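Local coordinates for protein putative amidohydrolase (Unidentified, PDB 3MKV) that probably acts as a zinc-dependent prolidase of the amidohydrolase superfamily, hydrolysing dipeptides that end in proline, at residues Leu381-Asn386 with Val391-Gly396; Asp337-Leu342 with Ala349-Ser354. One frame throughout, in Å; residues are numbered along the deposited sequence.

Contact 1: Leu381-Asn386 with Val391-Gly396; sequences LVVDGN and VDCLLG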
loop_
_atom_site.group_PDB
_atom_site.type_symbol
_atom_site.label_atom_id
_atom_site.label_comp_id
_atom_site.label_asym_id
_atom_site.label_seq_id
_atom_site.Cartn_x
_atom_site.Cartn_y
_atom_site.Cartn_z
ATOM N N LEU A 381 30.780 -46.013 -2.458
ATOM C CA LEU A 381 31.330 -46.150 -1.116
ATOM C C LEU A 381 32.181 -47.415 -1.005
ATOM O O LEU A 381 31.960 -48.401 -1.722
ATOM C CB LEU A 381 30.213 -46.228 -0.073
ATOM C CG LEU A 381 29.144 -45.143 -0.030
ATOM C CD1 LEU A 381 28.350 -45.260 1.284
ATOM C CD2 LEU A 381 29.787 -43.766 -0.169
ATOM N N VAL A 382 33.149 -47.384 -0.098
ATOM C CA VAL A 382 33.833 -48.599 0.317
ATOM C C VAL A 382 33.644 -48.750 1.815
ATOM O O VAL A 382 34.010 -47.868 2.583
ATOM C CB VAL A 382 35.338 -48.570 -0.021
ATOM C CG1 VAL A 382 36.095 -49.567 0.848
ATOM C CG2 VAL A 382 35.552 -48.869 -1.484
ATOM N N VAL A 383 33.056 -49.861 2.232
ATOM C CA VAL A 383 32.785 -50.067 3.643
ATOM C C VAL A 383 33.592 -51.220 4.227
ATOM O O VAL A 383 33.810 -52.249 3.579
ATOM C CB VAL A 383 31.294 -50.301 3.893
ATOM C CG1 VAL A 383 31.013 -50.426 5.394
ATOM C CG2 VAL A 383 30.486 -49.163 3.281
ATOM N N ASP A 384 34.047 -51.028 5.457
ATOM C CA ASP A 384 34.732 -52.072 6.173
ATOM C C ASP A 384 33.705 -52.903 6.922
ATOM O O ASP A 384 33.535 -52.752 8.130
ATOM C CB ASP A 384 35.743 -51.475 7.146
ATOM C CG ASP A 384 36.578 -52.535 7.840
ATOM O OD1 ASP A 384 36.754 -53.635 7.267
ATOM O OD2 ASP A 384 37.065 -52.262 8.955
ATOM N N GLY A 385 33.018 -53.775 6.191
ATOM C CA GLY A 385 31.977 -54.610 6.768
ATOM C C GLY A 385 31.009 -55.059 5.688
ATOM O O GLY A 385 31.171 -54.707 4.515
ATOM N N ASN A 386 29.999 -55.834 6.082
ATOM C CA ASN A 386 28.999 -56.339 5.135
ATOM C C ASN A 386 27.560 -55.974 5.518
ATOM O O ASN A 386 26.919 -56.667 6.313
ATOM C CB ASN A 386 29.134 -57.850 4.962
ATOM C CG ASN A 386 28.043 -58.428 4.092
ATOM O OD1 ASN A 386 26.980 -57.825 3.923
ATOM N ND2 ASN A 386 28.298 -59.602 3.530
ATOM N N VAL A 391 24.165 -53.739 9.605
ATOM C CA VAL A 391 24.224 -52.330 9.196
ATOM C C VAL A 391 25.085 -51.505 10.151
ATOM O O VAL A 391 25.251 -50.295 9.970
ATOM C CB VAL A 391 22.819 -51.695 9.124
ATOM C CG1 VAL A 391 21.995 -52.340 8.022
ATOM C CG2 VAL A 391 22.107 -51.777 10.488
ATOM N N ASP A 392 25.624 -52.175 11.167
ATOM C CA ASP A 392 26.462 -51.534 12.171
ATOM C C ASP A 392 27.698 -50.874 11.572
ATOM O O ASP A 392 28.276 -49.972 12.174
ATOM C CB ASP A 392 26.878 -52.548 13.240
ATOM C CG ASP A 392 25.692 -53.101 14.016
ATOM O OD1 ASP A 392 24.569 -52.572 13.857
ATOM O OD2 ASP A 392 25.885 -54.064 14.786
ATOM N N CYS A 393 28.106 -51.329 10.393
ATOM C CA CYS A 393 29.241 -50.720 9.691
ATOM C C CYS A 393 28.924 -49.321 9.116
ATOM O O CYS A 393 29.832 -48.535 8.835
ATOM C CB CYS A 393 29.751 -51.657 8.583
ATOM S SG CYS A 393 28.443 -52.470 7.610
ATOM N N LEU A 394 27.637 -49.025 8.941
ATOM C CA LEU A 394 27.204 -47.718 8.442
ATOM C C LEU A 394 27.025 -46.703 9.573
ATOM O O LEU A 394 27.046 -45.502 9.336
ATOM C CB LEU A 394 25.911 -47.849 7.626
ATOM C CG LEU A 394 25.975 -48.857 6.470
ATOM C CD1 LEU A 394 24.620 -49.059 5.764
ATOM C CD2 LEU A 394 27.055 -48.471 5.470
ATOM N N LEU A 395 26.867 -47.191 10.803
ATOM C CA LEU A 395 26.579 -46.323 11.946
ATOM C C LEU A 395 27.688 -45.333 12.250
ATOM O O LEU A 395 28.830 -45.508 11.820
ATOM C CB LEU A 395 26.310 -47.137 13.212
ATOM C CG LEU A 395 25.149 -48.125 13.220
ATOM C CD1 LEU A 395 24.953 -48.691 14.634
ATOM C CD2 LEU A 395 23.875 -47.478 12.693
ATOM N N GLY A 396 27.329 -44.297 13.011
ATOM C CA GLY A 396 28.260 -43.279 13.463
ATOM C C GLY A 396 28.551 -42.188 12.451
ATOM O O GLY A 396 27.648 -41.644 11.810
#
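Gly385 and Cys393 bring the two backbones together, with 5.6 Å between Gly385 CA and Cys393 CA. Leu381-Asn386 leaves a strand at Val383 and enters an inverse gamma turn centred on Asp384, closed by a weak bond from Gly385 N to Val383 O. Val391-Gly396 starts with a type I turn. Its closing bond, Leu394 N to Val391 O, is 2.9 Å. No hydrogen bond joins the segments, so the contact rests on packing.

Cys393 and Val383 carry most of it. Val383 sends both methyls across. Its CG1 lies opposite the backbone N (chi1 -176°) and reaches Cys393, with Val383 CG1 to Cys393 CB at 3.6 Å. Val383 CG2 turns instead to Leu394 CD2, at 4.1 Å. The two side chains meet there at about a right angle. One valine thus serves two consecutive residues of the turn.

Cys393 holds SG between its own N and carbonyl carbon (chi1 42°). The sulfur lies 4.0 Å from Val383 CG1 and also 4.0 Å from Asn386 N, a contact and not a bond. Gly385 has no side chain, which lets its CA approach Cys393 CB to 4.1 Å. Asn386 points away; its OD1 accepts a hydrogen bond from Lys389 N, within the loop that joins the segments.

Through this contact the loop between strands 380-383 and 403-406 packs against the end of strand 380-383. That strand pairs antiparallel with strands 56-63 and 403-406. Thr56 OG1 is hydrogen-bonded to Gly385 O. Val383 also touches Met58. The loop lies where this sheet meets helices of what is probably the TIM-barrel domain of the family: Val391 and Leu394 rest on helix 337-343, and Val391 also meets helix 348-362.

Contact 2: Asp337-Leu342 with Ala349-Ser354; sequences DEFRIL and AEVIAS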
loop_
_atom_site.group_PDB
_atom_site.type_symbol
_atom_site.label_atom_id
_atom_site.label_comp_id
_atom_site.label_asym_id
_atom_site.label_seq_id
_atom_site.Cartn_x
_atom_site.Cartn_y
_atom_site.Cartn_z
ATOM N N ASP A 337 21.849 -43.531 12.365
ATOM C CA ASP A 337 21.132 -44.411 13.278
ATOM C C ASP A 337 19.809 -44.897 12.709
ATOM O O ASP A 337 19.188 -45.796 13.270
ATOM C CB ASP A 337 20.899 -43.735 14.622
ATOM C CG ASP A 337 22.113 -43.786 15.508
ATOM O OD1 ASP A 337 23.239 -43.580 15.003
ATOM O OD2 ASP A 337 21.943 -44.042 16.715
ATOM N N GLU A 338 19.369 -44.304 11.604
ATOM C CA GLU A 338 18.097 -44.716 11.020
ATOM C C GLU A 338 18.216 -46.118 10.424
ATOM O O GLU A 338 17.211 -46.791 10.206
ATOM C CB GLU A 338 17.601 -43.700 9.981
ATOM C CG GLU A 338 16.292 -44.075 9.264
ATOM C CD GLU A 338 15.039 -43.842 10.109
ATOM O OE1 GLU A 338 13.922 -44.122 9.601
ATOM O OE2 GLU A 338 15.169 -43.382 11.271
ATOM N N PHE A 339 19.447 -46.548 10.163
ATOM C CA PHE A 339 19.700 -47.907 9.677
ATOM C C PHE A 339 19.488 -48.902 10.810
ATOM O O PHE A 339 18.730 -49.868 10.679
ATOM C CB PHE A 339 21.123 -48.039 9.130
ATOM C CG PHE A 339 21.349 -47.307 7.840
ATOM C CD1 PHE A 339 20.660 -47.673 6.691
ATOM C CD2 PHE A 339 22.265 -46.257 7.769
ATOM C CE1 PHE A 339 20.860 -46.995 5.485
ATOM C CE2 PHE A 339 22.482 -45.569 6.564
ATOM C CZ PHE A 339 21.777 -45.935 5.424
ATOM N N ARG A 340 20.156 -48.643 11.928
ATOM C CA ARG A 340 19.995 -49.432 13.144
ATOM C C ARG A 340 18.522 -49.589 13.519
ATOM O O ARG A 340 18.041 -50.702 13.760
ATOM C CB ARG A 340 20.741 -48.759 14.300
ATOM C CG ARG A 340 21.037 -49.679 15.478
ATOM C CD ARG A 340 21.301 -48.898 16.764
ATOM N NE ARG A 340 20.065 -48.435 17.398
ATOM C CZ ARG A 340 19.799 -47.164 17.689
ATOM N NH1 ARG A 340 20.690 -46.220 17.414
ATOM N NH2 ARG A 340 18.645 -46.835 18.261
ATOM N N ILE A 341 17.811 -48.470 13.579
ATOM C CA ILE A 341 16.418 -48.477 14.005
ATOM C C ILE A 341 15.539 -49.319 13.078
ATOM O O ILE A 341 14.817 -50.208 13.537
ATOM C CB ILE A 341 15.868 -47.049 14.114
ATOM C CG1 ILE A 341 16.601 -46.286 15.222
ATOM C CG2 ILE A 341 14.375 -47.073 14.376
ATOM C CD1 ILE A 341 16.185 -44.842 15.353
ATOM N N LEU A 342 15.605 -49.054 11.776
ATOM C CA LEU A 342 14.838 -49.839 10.808
ATOM C C LEU A 342 15.265 -51.307 10.843
ATOM O O LEU A 342 14.470 -52.202 10.566
ATOM C CB LEU A 342 15.000 -49.274 9.392
ATOM C CG LEU A 342 14.554 -47.826 9.126
ATOM C CD1 LEU A 342 15.076 -47.298 7.785
ATOM C CD2 LEU A 342 13.045 -47.688 9.193
ATOM N N ALA A 349 19.026 -56.109 4.226
ATOM C CA ALA A 349 18.923 -55.905 2.787
ATOM C C ALA A 349 17.764 -54.986 2.430
ATOM O O ALA A 349 17.896 -54.137 1.544
ATOM C CB ALA A 349 18.776 -57.233 2.070
ATOM N N GLU A 350 16.627 -55.167 3.107
ATOM C CA GLU A 350 15.446 -54.335 2.865
ATOM C C GLU A 350 15.745 -52.870 3.135
ATOM O O GLU A 350 15.337 -51.998 2.367
ATOM C CB GLU A 350 14.260 -54.780 3.715
ATOM C CG GLU A 350 13.430 -55.876 3.087
ATOM C CD GLU A 350 12.616 -56.664 4.115
ATOM O OE1 GLU A 350 12.985 -56.667 5.320
ATOM O OE2 GLU A 350 11.608 -57.287 3.712
ATOM N N VAL A 351 16.468 -52.595 4.218
ATOM C CA VAL A 351 16.759 -51.209 4.552
ATOM C C VAL A 351 17.792 -50.596 3.614
ATOM O O VAL A 351 17.746 -49.393 3.350
ATOM C CB VAL A 351 17.188 -51.010 6.021
ATOM C CG1 VAL A 351 16.705 -52.168 6.891
ATOM C CG2 VAL A 351 18.686 -50.831 6.114
ATOM N N ILE A 352 18.720 -51.401 3.100
ATOM C CA ILE A 352 19.697 -50.858 2.160
ATOM C C ILE A 352 19.029 -50.546 0.831
ATOM O O ILE A 352 19.372 -49.572 0.164
ATOM C CB ILE A 352 20.900 -51.787 1.914
ATOM C CG1 ILE A 352 21.968 -51.595 2.992
ATOM C CG2 ILE A 352 21.530 -51.463 0.557
ATOM C CD1 ILE A 352 21.591 -52.165 4.319
ATOM N N ALA A 353 18.068 -51.385 0.458
ATOM C CA ALA A 353 17.274 -51.164 -0.738
ATOM C C ALA A 353 16.596 -49.814 -0.593
ATOM O O ALA A 353 16.437 -49.065 -1.555
ATOM C CB ALA A 353 16.246 -52.264 -0.878
ATOM N N SER A 354 16.206 -49.515 0.640
ATOM C CA SER A 354 15.551 -48.265 0.976
ATOM C C SER A 354 16.383 -47.061 0.605
ATOM O O SER A 354 15.891 -46.125 -0.037
ATOM C CB SER A 354 15.280 -48.217 2.470
ATOM O OG SER A 354 13.924 -48.490 2.707
#
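Leu342 and Val351 mark the closest backbone approach, 6.7 Å from CA to CA, between two helices that are steeply inclined to each other. Helix 337-343 and helix 348-362 are successive helices joined by a short link.

Val351 is the one residue of its segment that meets the other helix, and each methyl has its own partner. Val351 CG2 comes to the edge of the Phe339 ring, near the ring plane, with 3.8 Å to Phe339 CD1. Val351 CG1 lies 4.2 Å from Leu342 CB. Phe339 and Leu342 are three residues apart, and Val351 sits against both. The Phe339 CB does not point straight at the second helix. With chi1 at -70°, CG lies opposite the carbonyl carbon, and the ring carries CD1 over to the valine. All three residues are buried and the contact is wholly apolar.

This is plain packing between consecutive helices. It is consistent with the outer helical layer of a TIM barrel, the fold of the amidohydrolase family.

The Phe339 ring also stacks with Phe323. Glu338 binds Leu277 N and Val278 N at the start of helix 277-286, and Leu342 packs on that helix and on helix 307-317. Glu350 ties helix 348-362 to helix 307-317 through a salt bridge to Lys315.

Contact 1 and contact 2 have centres about 12 Å apart and touch directly. Val391 CG1 packs on Ile352 CD1 at 3.7 Å. Leu395 CD2 meets Arg340 CB, also at 3.7 Å. The loop at 391-396 therefore lies between the helix pair of contact 2 and the strand of contact 1. Helix 348-362 precedes strand 380-383 in the chain. Neither contact contains a zinc ligand. The ties to the metal centre are indirect: strand 56-63, beside contact 1, leads to the ligands His65 and His67, and Phe323, stacked on Phe339, comes shortly before the ligand Asp326.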